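Local coordinates for 457aa long hypothetical protein (Pyrococcus horikoshii, PDB 2CSU) that is of unknown function but joins a Rossmann-type CoA-binding domain to a succinyl-CoA ligase-like flavodoxin domain and a ligase-CoA domain, at residues K295-T300 and K361-D366; R316-A321 and V369-A374. All blocks are in the same frame, centred on the assembly; numbering follows the deposited sequence.

Contact 1 (K295-T300 and K361-D366); sequences KVAIMT and KLLLQD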
loop_
_atom_site.group_PDB
_atom_site.type_symbol
_atom_site.label_atom_id
_atom_site.label_comp_id
_atom_site.label_asym_id
_atom_site.label_seq_id
_atom_site.Cartn_x
_atom_site.Cartn_y
_atom_site.Cartn_z
ATOM N N LYS A 295 -3.159 -26.252 4.785
ATOM C CA LYS A 295 -4.297 -26.295 3.872
ATOM C C LYS A 295 -5.234 -25.133 4.202
ATOM O O LYS A 295 -5.855 -25.087 5.266
ATOM C CB LYS A 295 -5.024 -27.636 4.002
ATOM C CG LYS A 295 -4.169 -28.841 3.605
ATOM C CD LYS A 295 -3.710 -28.753 2.153
ATOM C CE LYS A 295 -2.834 -29.940 1.752
ATOM N NZ LYS A 295 -1.570 -30.022 2.545
ATOM N N VAL A 296 -5.339 -24.198 3.271
ATOM C CA VAL A 296 -6.146 -23.019 3.497
ATOM C C VAL A 296 -7.469 -23.028 2.763
ATOM O O VAL A 296 -7.598 -23.612 1.686
ATOM C CB VAL A 296 -5.352 -21.757 3.079
ATOM C CG1 VAL A 296 -6.084 -20.495 3.497
ATOM C CG2 VAL A 296 -3.970 -21.807 3.686
ATOM N N ALA A 297 -8.457 -22.380 3.368
ATOM C CA ALA A 297 -9.767 -22.251 2.753
ATOM C C ALA A 297 -9.944 -20.780 2.411
ATOM O O ALA A 297 -9.741 -19.899 3.257
ATOM C CB ALA A 297 -10.858 -22.690 3.710
ATOM N N ILE A 298 -10.316 -20.516 1.165
ATOM C CA ILE A 298 -10.549 -19.154 0.719
ATOM C C ILE A 298 -12.040 -18.909 0.500
ATOM O O ILE A 298 -12.682 -19.638 -0.258
ATOM C CB ILE A 298 -9.856 -18.854 -0.625
ATOM C CG1 ILE A 298 -8.336 -19.023 -0.506
ATOM C CG2 ILE A 298 -10.203 -17.438 -1.068
ATOM C CD1 ILE A 298 -7.633 -19.008 -1.853
HETATM N N MSE A 299 -12.593 -17.899 1.171
HETATM C CA MSE A 299 -13.998 -17.537 0.957
HETATM C C MSE A 299 -13.989 -16.091 0.433
HETATM O O MSE A 299 -13.239 -15.247 0.929
HETATM C CB MSE A 299 -14.823 -17.679 2.249
HETATM C CG MSE A 299 -14.186 -17.140 3.532
HETATM SE SE MSE A 299 -15.208 -17.473 5.012
HETATM C CE MSE A 299 -16.242 -16.165 4.883
ATOM N N THR A 300 -14.810 -15.799 -0.570
ATOM C CA THR A 300 -14.811 -14.459 -1.148
ATOM C C THR A 300 -16.146 -14.090 -1.795
ATOM O O THR A 300 -16.968 -14.970 -2.089
ATOM C CB THR A 300 -13.712 -14.345 -2.241
ATOM O OG1 THR A 300 -13.670 -13.017 -2.752
ATOM C CG2 THR A 300 -14.018 -15.296 -3.415
ATOM N N LYS A 361 -18.250 -20.261 9.220
ATOM C CA LYS A 361 -18.525 -21.287 10.222
ATOM C C LYS A 361 -18.305 -22.657 9.588
ATOM O O LYS A 361 -17.567 -23.497 10.115
ATOM C CB LYS A 361 -19.976 -21.148 10.710
ATOM C CG LYS A 361 -20.418 -22.169 11.756
ATOM C CD LYS A 361 -21.738 -21.742 12.426
ATOM C CE LYS A 361 -22.573 -22.946 12.864
ATOM N NZ LYS A 361 -23.873 -22.557 13.501
ATOM N N LEU A 362 -18.941 -22.867 8.443
ATOM C CA LEU A 362 -18.825 -24.116 7.710
ATOM C C LEU A 362 -17.386 -24.441 7.330
ATOM O O LEU A 362 -16.956 -25.588 7.457
ATOM C CB LEU A 362 -19.685 -24.066 6.441
ATOM C CG LEU A 362 -21.179 -24.344 6.598
ATOM C CD1 LEU A 362 -21.942 -23.871 5.373
ATOM C CD2 LEU A 362 -21.369 -25.839 6.823
ATOM N N LEU A 363 -16.646 -23.446 6.840
ATOM C CA LEU A 363 -15.255 -23.679 6.456
ATOM C C LEU A 363 -14.375 -23.959 7.673
ATOM O O LEU A 363 -13.526 -24.848 7.630
ATOM C CB LEU A 363 -14.696 -22.488 5.671
ATOM C CG LEU A 363 -15.218 -22.323 4.246
ATOM C CD1 LEU A 363 -14.727 -21.003 3.664
ATOM C CD2 LEU A 363 -14.757 -23.499 3.406
ATOM N N LEU A 364 -14.579 -23.205 8.750
ATOM C CA LEU A 364 -13.796 -23.401 9.972
ATOM C C LEU A 364 -14.115 -24.734 10.660
ATOM O O LEU A 364 -13.347 -25.210 11.492
ATOM C CB LEU A 364 -14.044 -22.251 10.957
ATOM C CG LEU A 364 -13.474 -20.863 10.633
ATOM C CD1 LEU A 364 -14.039 -19.847 11.598
ATOM C CD2 LEU A 364 -11.955 -20.878 10.716
ATOM N N GLN A 365 -15.253 -25.331 10.318
ATOM C CA GLN A 365 -15.646 -26.602 10.922
ATOM C C GLN A 365 -15.175 -27.793 10.096
ATOM O O GLN A 365 -15.079 -28.919 10.601
ATOM C CB GLN A 365 -17.168 -26.657 11.103
ATOM C CG GLN A 365 -17.649 -26.032 12.405
ATOM C CD GLN A 365 -19.167 -25.893 12.477
ATOM O OE1 GLN A 365 -19.696 -25.284 13.407
ATOM N NE2 GLN A 365 -19.872 -26.453 11.489
ATOM N N ASP A 366 -14.881 -27.549 8.825
ATOM C CA ASP A 366 -14.408 -28.620 7.965
ATOM C C ASP A 366 -13.063 -29.071 8.515
ATOM O O ASP A 366 -12.156 -28.264 8.716
ATOM C CB ASP A 366 -14.262 -28.136 6.523
ATOM C CG ASP A 366 -14.140 -29.278 5.532
ATOM O OD1 ASP A 366 -13.056 -29.888 5.454
ATOM O OD2 ASP A 366 -15.134 -29.570 4.831
#

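Contact 2 (R316-A321 and V369-A374); sequences RGLKLA and VDMLIA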
loop_
_atom_site.group_PDB
_atom_site.type_symbol
_atom_site.label_atom_id
_atom_site.label_comp_id
_atom_site.label_asym_id
_atom_site.label_seq_id
_atom_site.Cartn_x
_atom_site.Cartn_y
_atom_site.Cartn_z
ATOM N N ARG A 316 3.809 -19.111 -2.634
ATOM C CA ARG A 316 4.327 -19.010 -1.275
ATOM C C ARG A 316 4.437 -20.384 -0.609
ATOM O O ARG A 316 4.952 -20.531 0.492
ATOM C CB ARG A 316 3.381 -18.118 -0.470
ATOM C CG ARG A 316 3.765 -16.641 -0.550
ATOM C CD ARG A 316 4.892 -16.286 0.426
ATOM N NE ARG A 316 5.029 -14.832 0.550
ATOM C CZ ARG A 316 6.083 -14.370 1.249
ATOM N NH1 ARG A 316 6.946 -15.214 1.785
ATOM N NH2 ARG A 316 6.251 -13.053 1.394
ATOM N N GLY A 317 3.943 -21.348 -1.376
ATOM C CA GLY A 317 4.006 -22.727 -0.935
ATOM C C GLY A 317 2.784 -23.218 -0.186
ATOM O O GLY A 317 2.729 -24.372 0.220
ATOM N N LEU A 318 1.802 -22.352 0.029
ATOM C CA LEU A 318 0.602 -22.785 0.718
ATOM C C LEU A 318 -0.279 -23.541 -0.264
ATOM O O LEU A 318 -0.226 -23.302 -1.466
ATOM C CB LEU A 318 -0.149 -21.583 1.298
ATOM C CG LEU A 318 0.442 -21.075 2.615
ATOM C CD1 LEU A 318 -0.297 -19.850 3.086
ATOM C CD2 LEU A 318 0.353 -22.176 3.658
ATOM N N LYS A 319 -1.092 -24.456 0.248
ATOM C CA LYS A 319 -1.968 -25.240 -0.607
ATOM C C LYS A 319 -3.441 -25.107 -0.213
ATOM O O LYS A 319 -3.761 -24.891 0.954
ATOM C CB LYS A 319 -1.545 -26.712 -0.555
ATOM C CG LYS A 319 -0.117 -26.971 -1.013
ATOM C CD LYS A 319 0.079 -26.612 -2.477
ATOM C CE LYS A 319 1.463 -27.059 -2.968
ATOM N NZ LYS A 319 1.724 -26.697 -4.400
ATOM N N LEU A 320 -4.325 -25.235 -1.197
ATOM C CA LEU A 320 -5.769 -25.145 -0.969
ATOM C C LEU A 320 -6.314 -26.460 -0.432
ATOM O O LEU A 320 -6.012 -27.526 -0.960
ATOM C CB LEU A 320 -6.494 -24.792 -2.266
ATOM C CG LEU A 320 -6.324 -23.363 -2.785
ATOM C CD1 LEU A 320 -6.919 -23.246 -4.183
ATOM C CD2 LEU A 320 -7.010 -22.391 -1.831
ATOM N N ALA A 321 -7.119 -26.378 0.620
ATOM C CA ALA A 321 -7.701 -27.568 1.224
ATOM C C ALA A 321 -8.796 -28.182 0.352
ATOM O O ALA A 321 -9.326 -27.533 -0.554
ATOM C CB ALA A 321 -8.264 -27.226 2.601
ATOM N N VAL A 369 -9.653 -27.934 6.780
ATOM C CA VAL A 369 -9.249 -26.536 6.719
ATOM C C VAL A 369 -8.360 -26.218 7.916
ATOM O O VAL A 369 -8.744 -26.448 9.065
ATOM C CB VAL A 369 -10.478 -25.597 6.731
ATOM C CG1 VAL A 369 -10.028 -24.139 6.721
ATOM C CG2 VAL A 369 -11.357 -25.880 5.511
ATOM N N ASP A 370 -7.164 -25.705 7.644
ATOM C CA ASP A 370 -6.224 -25.351 8.702
ATOM C C ASP A 370 -6.214 -23.842 8.916
ATOM O O ASP A 370 -5.869 -23.355 9.993
ATOM C CB ASP A 370 -4.822 -25.822 8.328
ATOM C CG ASP A 370 -4.733 -27.328 8.223
ATOM O OD1 ASP A 370 -3.932 -27.826 7.400
ATOM O OD2 ASP A 370 -5.471 -28.003 8.976
HETATM N N MSE A 371 -6.598 -23.114 7.874
HETATM C CA MSE A 371 -6.617 -21.666 7.925
HETATM C C MSE A 371 -7.736 -21.124 7.037
HETATM O O MSE A 371 -8.045 -21.703 6.005
HETATM C CB MSE A 371 -5.255 -21.132 7.465
HETATM C CG MSE A 371 -4.995 -19.669 7.791
HETATM SE SE MSE A 371 -3.243 -19.265 7.632
HETATM C CE MSE A 371 -3.234 -18.736 6.117
ATOM N N LEU A 372 -8.340 -20.017 7.445
ATOM C CA LEU A 372 -9.417 -19.409 6.676
ATOM C C LEU A 372 -9.054 -17.980 6.274
ATOM O O LEU A 372 -8.736 -17.146 7.118
ATOM C CB LEU A 372 -10.710 -19.413 7.506
ATOM C CG LEU A 372 -12.026 -18.903 6.902
ATOM C CD1 LEU A 372 -12.404 -19.796 5.730
ATOM C CD2 LEU A 372 -13.134 -18.919 7.912
ATOM N N ILE A 373 -9.084 -17.714 4.977
ATOM C CA ILE A 373 -8.889 -16.373 4.425
ATOM C C ILE A 373 -10.200 -15.768 3.913
ATOM O O ILE A 373 -10.805 -16.234 2.958
ATOM C CB ILE A 373 -7.873 -16.464 3.285
ATOM C CG1 ILE A 373 -6.471 -16.710 3.852
ATOM C CG2 ILE A 373 -7.839 -15.137 2.501
ATOM C CD1 ILE A 373 -5.396 -16.719 2.764
ATOM N N ALA A 374 -10.652 -14.713 4.617
ATOM C CA ALA A 374 -11.888 -14.053 4.187
ATOM C C ALA A 374 -11.627 -12.826 3.295
ATOM O O ALA A 374 -11.013 -11.846 3.694
ATOM C CB ALA A 374 -12.661 -13.631 5.440
#

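Contact 1 (K295-T300 and K361-D366)
Met299, a selenomethionine, holds CG between its own backbone N and carbonyl carbon (chi1 44°) and bends at the selenium (chi3 -84°), which lays CB, CG and SE against one branch of Leu363. On the helix side, Leu363 has CG anti to its carbonyl carbon (chi1 -72°), and its fork is thereby presented to the strand. The two methyls divide the work. CD1 lies 3.6 Å from Met299 CB and 3.8 Å from Met299 SE, touching the base and the bend of the longer chain as the two side chains cross obliquely. CD2 takes the preceding inward-facing residue of the strand, lying 4.0 Å from Ala297 CB. The small alanine lets the backbones come close, with Ala297 CA and Leu363 CA 6.8 Å apart. Here helix 353-365 packs on one face of a largely parallel sheet in a flavodoxin-like alpha/beta domain: it is the connection of a beta-alpha-beta crossover from strand 344-346 to strand 371-377, and both of those strands run beside and parallel to strand 295-300. All three touching residues are buried, and the joint is purely apolar. Leu372 of the adjoining strand meets both Leu363 and Met299, while Ile393 of helix 388-400 packs on Met299 as well. Beyond the last turn of the helix, Asp366 leaves helical geometry; its OD2 is hydrogen-bonded to Glu324 N and Thr327 OG1, fastening this end of helix 353-365 to the beginning of helix 325-334.

Contact 2 (R316-A321 and V369-A374)
Ala321 meets Val369, and Leu318 meets Met371, across the flavodoxin-like sheet. Leu318 and Ala321 bracket the short strand 319-320, Val369 and Met371 lie just before and at the start of strand 371-377, and strand 295-300 runs between these two parallel strands. Because the middle strand takes up the main-chain bonding, as where Val296 pairs with both Lys319 and Ala321, the outer two meet by apolar contact, without main-chain bonds between them, at two places and on opposite faces of the sheet. The closer approach is at Ala321, where the backbones are nearest, with CA atoms of Ala321 and Val369 5.8 Å apart. Its CB lies 4.3 Å from Val369 CA and 4.5 Å from Val369 CG2, a buried fit to which Ala297 and Leu323 add by packing on Val369. Toward the start of 316-321 the packing gives way to solvent: Gly317, which ends the preceding helix in a Schellman motif with a positive phi of 93°, and Lys319 are exposed. Leu318, set between these exposed neighbours, turns inward instead, and its touch on Met371 is slighter though buried; Ala441 of helix 434-450 packs on both. Met371, a selenomethionine, bridges the width of the intervening strand with a side chain extended through chi1 (-165°) and chi2 and turned at chi3 (94°), bringing its terminal CE to 4.4 Å from Leu318 CD1.

How the contacts relate
From the N terminus, the four segments follow as 295-300, 316-321, 361-366 and 369-374. Contact 1 closes a loop of 60 intervening residues; contact 2 opens within that loop and closes after it, across 47 residues, so the two cross. Helix 353-365 leads directly into strand 371-377, which ties the pair together. Strand 295-300 of contact 1 is bonded to segment 369-374 of contact 2, with Ala297 N 2.8 Å from Met371 O and Lys295 O 2.8 Å from Asp370 N, both probable hydrogen bonds. Contact 1 thus joins helix to sheet, contact 2 joins the ends of two strands across the one between them, and their centres lie about 8 Å apart.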